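Long-range contacts in hydroxylacyl-CoA dehydrogenase (Streptomyces coelicolor, PDB 5BKA), which probably acts in the biosynthesis of actinorhodin, a benzoisochromanequinone polyketide, as a noncanonical member of the NTF2-like (SnoaL-like) superfamily: residues B[15-26]-B[75-83]; B[25-33]-B[58-66]. All coordinates share one frame; numbering follows the deposited sequence.

Contact 1: residues B[15-26]-B[75-83]; sequences LSFYGHQMQKLD and QRRHWFDHT
D26 OD1 accepts H78 ND1 at 2.7 Å on its syn lone pair, with carboxylate and imidazole planes only 20° apart, and D26 OD2 accepts H78 N at 3.0 Å from outside the carboxylate plane; OD2 also receives Y98 OH of the second subunit. With both oxygens engaged, rotation of the carboxylate is restricted. Q75, bent at chi2, turns its amide back so that NE2 donates to D26 O at 2.9 Å, from above the carbonyl plane, and also to R76 O. Waters bridge D26 O to R76 N and Q23 O to R77 NH1, while R77 NH2 forms a salt bridge with D141 of the second subunit. Segments 15-26 and 75-83 run nearly antiparallel (160°), axes 7.9 Å apart, setting the helix against strand 74-87, outermost in this chain's curved sheet of the NTF2-like alpha+beta fold. L25 CD2 sits over the H78 ring face, 9° off its normal. F80 presents its edge to the face of Y18 in a T-shaped pair, centroids 5.1 Å apart, while selenomethionine M22 makes a Met-aromatic contact, SE oblique to the ring and M22 CE 3.5 Å from F80 CZ. Farther along, T83 OG1, hydrogen-bonded to S97, lies at the Y18 ring edge and against L15 CD2.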
loop_
_atom_site.group_PDB
_atom_site.type_symbol
_atom_site.label_atom_id
_atom_site.label_comp_id
_atom_site.label_asym_id
_atom_site.label_seq_id
_atom_site.Cartn_x
_atom_site.Cartn_y
_atom_site.Cartn_z
ATOM N N LEU B 15 -6.351 9.033 0.537
ATOM C CA LEU B 15 -5.808 7.838 -0.104
ATOM C C LEU B 15 -6.241 7.744 -1.562
ATOM O O LEU B 15 -5.429 7.427 -2.439
ATOM C CB LEU B 15 -6.242 6.586 0.660
ATOM C CG LEU B 15 -5.611 6.333 2.030
ATOM C CD1 LEU B 15 -6.020 4.962 2.553
ATOM C CD2 LEU B 15 -4.097 6.452 1.962
ATOM N N SER B 16 -7.522 8.003 -1.835
ATOM C CA SER B 16 -8.007 8.020 -3.211
ATOM C C SER B 16 -7.312 9.104 -4.024
ATOM O O SER B 16 -6.924 8.882 -5.178
ATOM C CB SER B 16 -9.522 8.218 -3.231
ATOM O OG SER B 16 -10.008 8.278 -4.561
ATOM N N PHE B 17 -7.181 10.301 -3.446
ATOM C CA PHE B 17 -6.441 11.381 -4.092
ATOM C C PHE B 17 -5.038 10.926 -4.478
ATOM O O PHE B 17 -4.585 11.156 -5.604
ATOM C CB PHE B 17 -6.388 12.596 -3.163
ATOM C CG PHE B 17 -5.580 13.744 -3.698
ATOM C CD1 PHE B 17 -6.113 14.605 -4.642
ATOM C CD2 PHE B 17 -4.289 13.969 -3.245
ATOM C CE1 PHE B 17 -5.372 15.666 -5.132
ATOM C CE2 PHE B 17 -3.543 15.028 -3.731
ATOM C CZ PHE B 17 -4.086 15.877 -4.675
ATOM N N TYR B 18 -4.339 10.264 -3.552
ATOM C CA TYR B 18 -2.992 9.778 -3.841
ATOM C C TYR B 18 -3.010 8.682 -4.900
ATOM O O TYR B 18 -2.095 8.598 -5.728
ATOM C CB TYR B 18 -2.333 9.264 -2.561
ATOM C CG TYR B 18 -1.846 10.351 -1.632
ATOM C CD1 TYR B 18 -1.565 11.625 -2.108
ATOM C CD2 TYR B 18 -1.661 10.101 -0.279
ATOM C CE1 TYR B 18 -1.119 12.619 -1.261
ATOM C CE2 TYR B 18 -1.214 11.087 0.575
ATOM C CZ TYR B 18 -0.944 12.345 0.079
ATOM O OH TYR B 18 -0.499 13.331 0.928
ATOM N N GLY B 19 -4.035 7.826 -4.883
ATOM C CA GLY B 19 -4.097 6.746 -5.857
ATOM C C GLY B 19 -4.164 7.254 -7.283
ATOM O O GLY B 19 -3.408 6.810 -8.150
ATOM N N HIS B 20 -5.074 8.196 -7.545
ATOM C CA HIS B 20 -5.162 8.800 -8.871
ATOM C C HIS B 20 -3.919 9.620 -9.189
ATOM O O HIS B 20 -3.419 9.589 -10.321
ATOM C CB HIS B 20 -6.414 9.671 -8.968
ATOM C CG HIS B 20 -7.693 8.892 -9.026
ATOM N ND1 HIS B 20 -8.290 8.530 -10.215
ATOM C CD2 HIS B 20 -8.487 8.409 -8.043
ATOM C CE1 HIS B 20 -9.398 7.857 -9.961
ATOM N NE2 HIS B 20 -9.540 7.768 -8.650
ATOM N N GLN B 21 -3.410 10.363 -8.204
ATOM C CA GLN B 21 -2.280 11.259 -8.436
ATOM C C GLN B 21 -1.041 10.488 -8.883
ATOM O O GLN B 21 -0.412 10.833 -9.890
ATOM C CB GLN B 21 -1.995 12.063 -7.166
ATOM C CG GLN B 21 -0.812 13.010 -7.251
ATOM C CD GLN B 21 -0.591 13.773 -5.957
ATOM O OE1 GLN B 21 -0.485 13.182 -4.883
ATOM N NE2 GLN B 21 -0.528 15.096 -6.053
HETATM N N MSE B 22 -0.680 9.438 -8.150
HETATM C CA MSE B 22 0.535 8.674 -8.438
HETATM C C MSE B 22 0.436 7.884 -9.739
HETATM O O MSE B 22 1.429 7.711 -10.444
HETATM C CB MSE B 22 0.851 7.715 -7.290
HETATM C CG MSE B 22 1.411 8.382 -6.052
HETATM SE SE MSE B 22 2.592 9.869 -6.458
HETATM C CE MSE B 22 1.735 11.174 -5.346
ATOM N N GLN B 23 -0.764 7.387 -10.046
ATOM C CA GLN B 23 -0.949 6.650 -11.291
ATOM C C GLN B 23 -0.764 7.552 -12.504
ATOM O O GLN B 23 -0.280 7.096 -13.546
ATOM C CB GLN B 23 -2.329 5.990 -11.312
ATOM C CG GLN B 23 -2.418 4.738 -10.451
ATOM C CD GLN B 23 -3.695 3.953 -10.686
ATOM O OE1 GLN B 23 -4.275 3.998 -11.770
ATOM N NE2 GLN B 23 -4.137 3.225 -9.666
ATOM N N LYS B 24 -1.146 8.825 -12.388
ATOM C CA LYS B 24 -0.837 9.798 -13.432
ATOM C C LYS B 24 0.669 9.991 -13.575
ATOM O O LYS B 24 1.210 9.924 -14.685
ATOM C CB LYS B 24 -1.540 11.122 -13.131
ATOM C CG LYS B 24 -3.056 11.026 -13.224
ATOM C CD LYS B 24 -3.735 12.358 -12.974
ATOM C CE LYS B 24 -5.244 12.223 -13.107
ATOM N NZ LYS B 24 -5.934 13.537 -13.046
ATOM N N LEU B 25 1.358 10.250 -12.458
ATOM C CA LEU B 25 2.807 10.437 -12.489
ATOM C C LEU B 25 3.507 9.246 -13.132
ATOM O O LEU B 25 4.356 9.411 -14.016
ATOM C CB LEU B 25 3.333 10.667 -11.070
ATOM C CG LEU B 25 4.852 10.788 -10.911
ATOM C CD1 LEU B 25 5.361 12.074 -11.543
ATOM C CD2 LEU B 25 5.259 10.712 -9.443
ATOM N N ASP B 26 3.176 8.033 -12.686
ATOM C CA ASP B 26 3.814 6.833 -13.214
ATOM C C ASP B 26 3.393 6.517 -14.645
ATOM O O ASP B 26 4.120 5.802 -15.346
ATOM C CB ASP B 26 3.509 5.644 -12.307
ATOM C CG ASP B 26 4.176 5.761 -10.945
ATOM O OD1 ASP B 26 5.260 6.375 -10.871
ATOM O OD2 ASP B 26 3.618 5.246 -9.949
ATOM N N GLN B 75 9.693 1.306 -16.281
ATOM C CA GLN B 75 8.374 1.656 -15.777
ATOM C C GLN B 75 8.557 1.933 -14.290
ATOM O O GLN B 75 8.938 1.038 -13.522
ATOM C CB GLN B 75 7.325 0.561 -16.023
ATOM C CG GLN B 75 5.979 0.844 -15.365
ATOM C CD GLN B 75 5.297 2.083 -15.920
ATOM O OE1 GLN B 75 4.921 2.135 -17.097
ATOM N NE2 GLN B 75 5.119 3.086 -15.067
ATOM N N ARG B 76 8.267 3.163 -13.877
ATOM C CA ARG B 76 8.444 3.532 -12.482
ATOM C C ARG B 76 7.122 3.418 -11.733
ATOM O O ARG B 76 6.047 3.604 -12.303
ATOM C CB ARG B 76 9.006 4.950 -12.347
ATOM C CG ARG B 76 10.467 5.071 -12.765
ATOM C CD ARG B 76 11.146 6.229 -12.049
ATOM N NE ARG B 76 12.377 5.816 -11.384
ATOM C CZ ARG B 76 12.936 6.470 -10.370
ATOM N NH1 ARG B 76 12.373 7.573 -9.899
ATOM N NH2 ARG B 76 14.059 6.021 -9.827
ATOM N N ARG B 77 7.214 3.097 -10.443
ATOM C CA ARG B 77 6.047 3.020 -9.574
ATOM C C ARG B 77 6.396 3.653 -8.238
ATOM O O ARG B 77 7.393 3.279 -7.613
ATOM C CB ARG B 77 5.593 1.569 -9.369
ATOM C CG ARG B 77 5.203 0.838 -10.646
ATOM C CD ARG B 77 3.882 1.348 -11.210
ATOM N NE ARG B 77 3.558 0.708 -12.480
ATOM C CZ ARG B 77 2.739 1.220 -13.392
ATOM N NH1 ARG B 77 2.147 2.388 -13.180
ATOM N NH2 ARG B 77 2.508 0.560 -14.519
ATOM N N HIS B 78 5.577 4.607 -7.808
ATOM C CA HIS B 78 5.768 5.307 -6.542
ATOM C C HIS B 78 4.729 4.789 -5.551
ATOM O O HIS B 78 3.592 5.266 -5.522
ATOM C CB HIS B 78 5.650 6.815 -6.734
ATOM C CG HIS B 78 6.763 7.414 -7.535
ATOM N ND1 HIS B 78 6.893 7.217 -8.893
ATOM C CD2 HIS B 78 7.795 8.211 -7.170
ATOM C CE1 HIS B 78 7.960 7.863 -9.329
ATOM N NE2 HIS B 78 8.525 8.475 -8.304
ATOM N N TRP B 79 5.132 3.821 -4.732
ATOM C CA TRP B 79 4.253 3.253 -3.721
ATOM C C TRP B 79 4.197 4.154 -2.494
ATOM O O TRP B 79 5.209 4.726 -2.086
ATOM C CB TRP B 79 4.739 1.858 -3.319
ATOM C CG TRP B 79 4.323 0.783 -4.272
ATOM C CD1 TRP B 79 4.460 0.794 -5.629
ATOM C CD2 TRP B 79 3.697 -0.461 -3.942
ATOM N NE1 TRP B 79 3.957 -0.367 -6.164
ATOM C CE2 TRP B 79 3.481 -1.153 -5.149
ATOM C CE3 TRP B 79 3.298 -1.057 -2.740
ATOM C CZ2 TRP B 79 2.881 -2.408 -5.191
ATOM C CZ3 TRP B 79 2.701 -2.303 -2.785
ATOM C CH2 TRP B 79 2.499 -2.966 -4.002
ATOM N N PHE B 80 3.006 4.291 -1.916
ATOM C CA PHE B 80 2.801 5.032 -0.680
ATOM C C PHE B 80 2.379 4.081 0.435
ATOM O O PHE B 80 1.861 2.990 0.184
ATOM C CB PHE B 80 1.734 6.120 -0.849
ATOM C CG PHE B 80 2.256 7.416 -1.409
ATOM C CD1 PHE B 80 3.367 7.439 -2.236
ATOM C CD2 PHE B 80 1.623 8.612 -1.114
ATOM C CE1 PHE B 80 3.839 8.633 -2.754
ATOM C CE2 PHE B 80 2.089 9.809 -1.627
ATOM C CZ PHE B 80 3.201 9.818 -2.448
ATOM N N ASP B 81 2.596 4.511 1.679
ATOM C CA ASP B 81 2.183 3.716 2.828
ATOM C C ASP B 81 2.119 4.589 4.072
ATOM O O ASP B 81 2.860 5.567 4.200
ATOM C CB ASP B 81 3.138 2.544 3.077
ATOM C CG ASP B 81 2.450 1.358 3.725
ATOM O OD1 ASP B 81 1.610 0.724 3.057
ATOM O OD2 ASP B 81 2.747 1.061 4.901
ATOM N N HIS B 82 1.232 4.200 4.991
ATOM C CA HIS B 82 1.141 4.795 6.327
ATOM C C HIS B 82 0.940 6.308 6.264
ATOM O O HIS B 82 1.648 7.081 6.911
ATOM C CB HIS B 82 2.370 4.439 7.166
ATOM C CG HIS B 82 2.347 3.044 7.705
ATOM N ND1 HIS B 82 1.181 2.406 8.069
ATOM C CD2 HIS B 82 3.348 2.162 7.940
ATOM C CE1 HIS B 82 1.464 1.192 8.507
ATOM N NE2 HIS B 82 2.771 1.018 8.436
ATOM N N THR B 83 -0.038 6.729 5.467
ATOM C CA THR B 83 -0.433 8.131 5.451
ATOM C C THR B 83 -0.942 8.540 6.827
ATOM O O THR B 83 -1.741 7.830 7.444
ATOM C CB THR B 83 -1.509 8.362 4.389
ATOM O OG1 THR B 83 -0.970 8.080 3.091
ATOM C CG2 THR B 83 -1.999 9.802 4.423
HETATM O O HOH W 1 -0.045 4.547 -14.150
HETATM O O HOH W 2 7.224 5.571 -15.251
#

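Contact 2: residues B[25-33]-B[58-66]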
loop_
_atom_site.group_PDB
_atom_site.type_symbol
_atom_site.label_atom_id
_atom_site.label_comp_id
_atom_site.label_asym_id
_atom_site.label_seq_id
_atom_site.Cartn_x
_atom_site.Cartn_y
_atom_site.Cartn_z
ATOM N N LEU B 25 1.358 10.250 -12.458
ATOM C CA LEU B 25 2.807 10.437 -12.489
ATOM C C LEU B 25 3.507 9.246 -13.132
ATOM O O LEU B 25 4.356 9.411 -14.016
ATOM C CB LEU B 25 3.333 10.667 -11.070
ATOM C CG LEU B 25 4.852 10.788 -10.911
ATOM C CD1 LEU B 25 5.361 12.074 -11.543
ATOM C CD2 LEU B 25 5.259 10.712 -9.443
ATOM N N ASP B 26 3.176 8.033 -12.686
ATOM C CA ASP B 26 3.814 6.833 -13.214
ATOM C C ASP B 26 3.393 6.517 -14.645
ATOM O O ASP B 26 4.120 5.802 -15.346
ATOM C CB ASP B 26 3.509 5.644 -12.307
ATOM C CG ASP B 26 4.176 5.761 -10.945
ATOM O OD1 ASP B 26 5.260 6.375 -10.871
ATOM O OD2 ASP B 26 3.618 5.246 -9.949
ATOM N N GLY B 27 2.243 7.025 -15.087
ATOM C CA GLY B 27 1.792 6.944 -16.458
ATOM C C GLY B 27 2.285 8.058 -17.346
ATOM O O GLY B 27 1.752 8.226 -18.448
ATOM N N ARG B 28 3.304 8.800 -16.907
ATOM C CA ARG B 28 3.828 9.953 -17.636
ATOM C C ARG B 28 2.774 11.002 -17.956
ATOM O O ARG B 28 2.859 11.660 -18.999
ATOM C CB ARG B 28 4.469 9.559 -18.954
ATOM C CG ARG B 28 5.870 9.146 -18.972
ATOM C CD ARG B 28 6.116 7.883 -19.713
ATOM N NE ARG B 28 5.658 8.093 -21.090
ATOM C CZ ARG B 28 6.243 7.627 -22.190
ATOM N NH1 ARG B 28 7.552 7.292 -22.173
ATOM N NH2 ARG B 28 5.639 7.797 -23.352
ATOM N N ASP B 29 1.782 11.157 -17.086
ATOM C CA ASP B 29 0.845 12.269 -17.188
ATOM C C ASP B 29 1.333 13.392 -16.277
ATOM O O ASP B 29 0.768 13.664 -15.221
ATOM C CB ASP B 29 -0.556 11.808 -16.823
ATOM C CG ASP B 29 -1.592 12.897 -16.973
ATOM O OD1 ASP B 29 -1.293 13.937 -17.591
ATOM O OD2 ASP B 29 -2.717 12.692 -16.475
ATOM N N PHE B 30 2.435 14.021 -16.692
ATOM C CA PHE B 30 3.070 15.022 -15.837
ATOM C C PHE B 30 2.188 16.254 -15.658
ATOM O O PHE B 30 2.165 16.856 -14.578
ATOM C CB PHE B 30 4.436 15.401 -16.407
ATOM C CG PHE B 30 5.380 14.244 -16.504
ATOM C CD1 PHE B 30 5.500 13.348 -15.455
ATOM C CD2 PHE B 30 6.128 14.034 -17.647
ATOM C CE1 PHE B 30 6.360 12.268 -15.539
ATOM C CE2 PHE B 30 6.989 12.959 -17.739
ATOM C CZ PHE B 30 7.105 12.074 -16.685
ATOM N N ALA B 31 1.457 16.650 -16.705
ATOM C CA ALA B 31 0.535 17.774 -16.578
ATOM C C ALA B 31 -0.641 17.425 -15.671
ATOM O O ALA B 31 -1.053 18.239 -14.836
ATOM C CB ALA B 31 0.041 18.205 -17.959
ATOM N N GLY B 32 -1.195 16.220 -15.822
ATOM C CA GLY B 32 -2.254 15.787 -14.925
ATOM C C GLY B 32 -1.795 15.703 -13.483
ATOM O O GLY B 32 -2.539 16.051 -12.563
ATOM N N TYR B 33 -0.562 15.239 -13.267
ATOM C CA TYR B 33 -0.010 15.192 -11.917
ATOM C C TYR B 33 0.131 16.595 -11.342
ATOM O O TYR B 33 -0.250 16.851 -10.193
ATOM C CB TYR B 33 1.337 14.470 -11.933
ATOM C CG TYR B 33 2.099 14.516 -10.625
ATOM C CD1 TYR B 33 1.819 13.619 -9.603
ATOM C CD2 TYR B 33 3.106 15.450 -10.420
ATOM C CE1 TYR B 33 2.520 13.656 -8.409
ATOM C CE2 TYR B 33 3.811 15.493 -9.231
ATOM C CZ TYR B 33 3.515 14.596 -8.230
ATOM O OH TYR B 33 4.216 14.637 -7.047
ATOM N N ILE B 58 6.606 22.538 -12.074
ATOM C CA ILE B 58 6.570 21.140 -11.657
ATOM C C ILE B 58 6.640 20.224 -12.873
ATOM O O ILE B 58 7.365 19.221 -12.871
ATOM C CB ILE B 58 5.319 20.864 -10.804
ATOM C CG1 ILE B 58 5.374 21.680 -9.514
ATOM C CG2 ILE B 58 5.200 19.376 -10.489
ATOM C CD1 ILE B 58 4.125 21.588 -8.670
ATOM N N THR B 59 5.893 20.560 -13.930
ATOM C CA THR B 59 5.966 19.778 -15.162
ATOM C C THR B 59 7.386 19.734 -15.712
ATOM O O THR B 59 7.868 18.667 -16.107
ATOM C CB THR B 59 5.004 20.344 -16.206
ATOM O OG1 THR B 59 3.655 20.223 -15.742
ATOM C CG2 THR B 59 5.184 19.643 -17.547
ATOM N N ALA B 60 8.072 20.878 -15.747
ATOM C CA ALA B 60 9.435 20.927 -16.269
ATOM C C ALA B 60 10.359 20.022 -15.469
ATOM O O ALA B 60 11.155 19.270 -16.039
ATOM C CB ALA B 60 9.948 22.367 -16.257
ATOM N N VAL B 61 10.276 20.098 -14.138
ATOM C CA VAL B 61 11.109 19.260 -13.277
ATOM C C VAL B 61 10.857 17.782 -13.558
ATOM O O VAL B 61 11.791 16.969 -13.586
ATOM C CB VAL B 61 10.860 19.609 -11.797
ATOM C CG1 VAL B 61 11.124 18.412 -10.901
ATOM C CG2 VAL B 61 11.718 20.792 -11.382
ATOM N N LEU B 62 9.597 17.414 -13.791
ATOM C CA LEU B 62 9.272 16.011 -14.018
ATOM C C LEU B 62 9.858 15.505 -15.331
ATOM O O LEU B 62 10.404 14.397 -15.382
ATOM C CB LEU B 62 7.757 15.816 -14.005
ATOM C CG LEU B 62 7.042 16.061 -12.680
ATOM C CD1 LEU B 62 5.536 15.967 -12.856
ATOM C CD2 LEU B 62 7.522 15.088 -11.611
ATOM N N GLU B 63 9.739 16.293 -16.404
ATOM C CA GLU B 63 10.367 15.939 -17.674
ATOM C C GLU B 63 11.874 15.745 -17.539
ATOM O O GLU B 63 12.433 14.803 -18.115
ATOM C CB GLU B 63 10.049 17.000 -18.724
ATOM C CG GLU B 63 8.889 16.622 -19.623
ATOM C CD GLU B 63 8.358 17.790 -20.425
ATOM O OE1 GLU B 63 9.061 18.244 -21.350
ATOM O OE2 GLU B 63 7.245 18.262 -20.115
ATOM N N ASP B 64 12.552 16.633 -16.804
ATOM C CA ASP B 64 14.012 16.581 -16.749
ATOM C C ASP B 64 14.495 15.325 -16.030
ATOM O O ASP B 64 15.325 14.575 -16.558
ATOM C CB ASP B 64 14.572 17.832 -16.072
ATOM C CG ASP B 64 16.071 17.974 -16.277
ATOM O OD1 ASP B 64 16.833 17.197 -15.668
ATOM O OD2 ASP B 64 16.487 18.856 -17.053
ATOM N N PHE B 65 13.986 15.078 -14.822
ATOM C CA PHE B 65 14.328 13.856 -14.105
ATOM C C PHE B 65 13.841 12.610 -14.835
ATOM O O PHE B 65 14.236 11.495 -14.475
ATOM C CB PHE B 65 13.741 13.891 -12.690
ATOM C CG PHE B 65 14.500 14.772 -11.732
ATOM C CD1 PHE B 65 13.836 15.727 -10.977
ATOM C CD2 PHE B 65 15.872 14.641 -11.578
ATOM C CE1 PHE B 65 14.524 16.540 -10.095
ATOM C CE2 PHE B 65 16.566 15.450 -10.694
ATOM C CZ PHE B 65 15.891 16.400 -9.953
ATOM N N HIS B 66 12.988 12.775 -15.849
ATOM C CA HIS B 66 12.483 11.630 -16.593
ATOM C C HIS B 66 13.392 11.230 -17.746
ATOM O O HIS B 66 13.365 10.065 -18.163
ATOM C CB HIS B 66 11.083 11.928 -17.125
ATOM C CG HIS B 66 10.440 10.767 -17.811
ATOM N ND1 HIS B 66 9.924 9.690 -17.122
ATOM C CD2 HIS B 66 10.245 10.503 -19.125
ATOM C CE1 HIS B 66 9.429 8.819 -17.982
ATOM N NE2 HIS B 66 9.612 9.288 -19.203
#
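The F30 ring has L62 CB over one face, 4.0 Å from the centroid in a CH-pi contact, R28 CA over the opposite face, and H66 ND1 at its edge. That edge points at the face of H66 in a T-shaped pair: centroids are 5.2 Å apart, planes at 67°, and F30 CZ stands 3.7 Å from H66 ND1. H66 reaches it with CG anti to the backbone N (chi1 -175°), and R28 CG packs obliquely on the same imidazole. An alanine in place of F30 is likely to leave H66 without its aromatic partner and open a gap beside L62. Between helix 10-26 and helix 30-35 of the NTF2-like fold the chain turns sharply: R28, with positive phi, is the C-prime residue of a Schellman motif ending the first, and D29 then N-caps the second, its OD1 accepting G32 N at 2.9 Å from well above the carboxylate plane. L62 wedges among three side chains, since its CD1 also meets Y33 CD2 at 3.5 Å and its CD2 meets L25 CD1 at 3.7 Å. L25 CD1 in turn lies over the centre of a Y33 face. I58 CG2 approaches the Y33 edge, 4.3 Å from Y33 CE2. The Y33 hydroxyl is hydrogen-bonded to R136.

Overall arrangement
Contacts 1 and 2 have centres about 13 Å apart and meet at the C-terminal end of helix 10-26, sharing L25 and D26; L25 turns one methyl to each contact. At the turn, K24 O and D29 N are 2.8 Å apart, a probable hydrogen bond, and M22 CE lies 4.0 Å from Y33 CE1, so the two apolar clusters adjoin. Helix 54-67 is followed in sequence by strand 74-87: the strand runs along helix 10-26, and helix 54-67 meets the C-terminal end of that helix through L25. Many residues of contact 1 lie within reach of the second and third subunits, whereas in contact 2 just one, D26, is within reach of the second subunit.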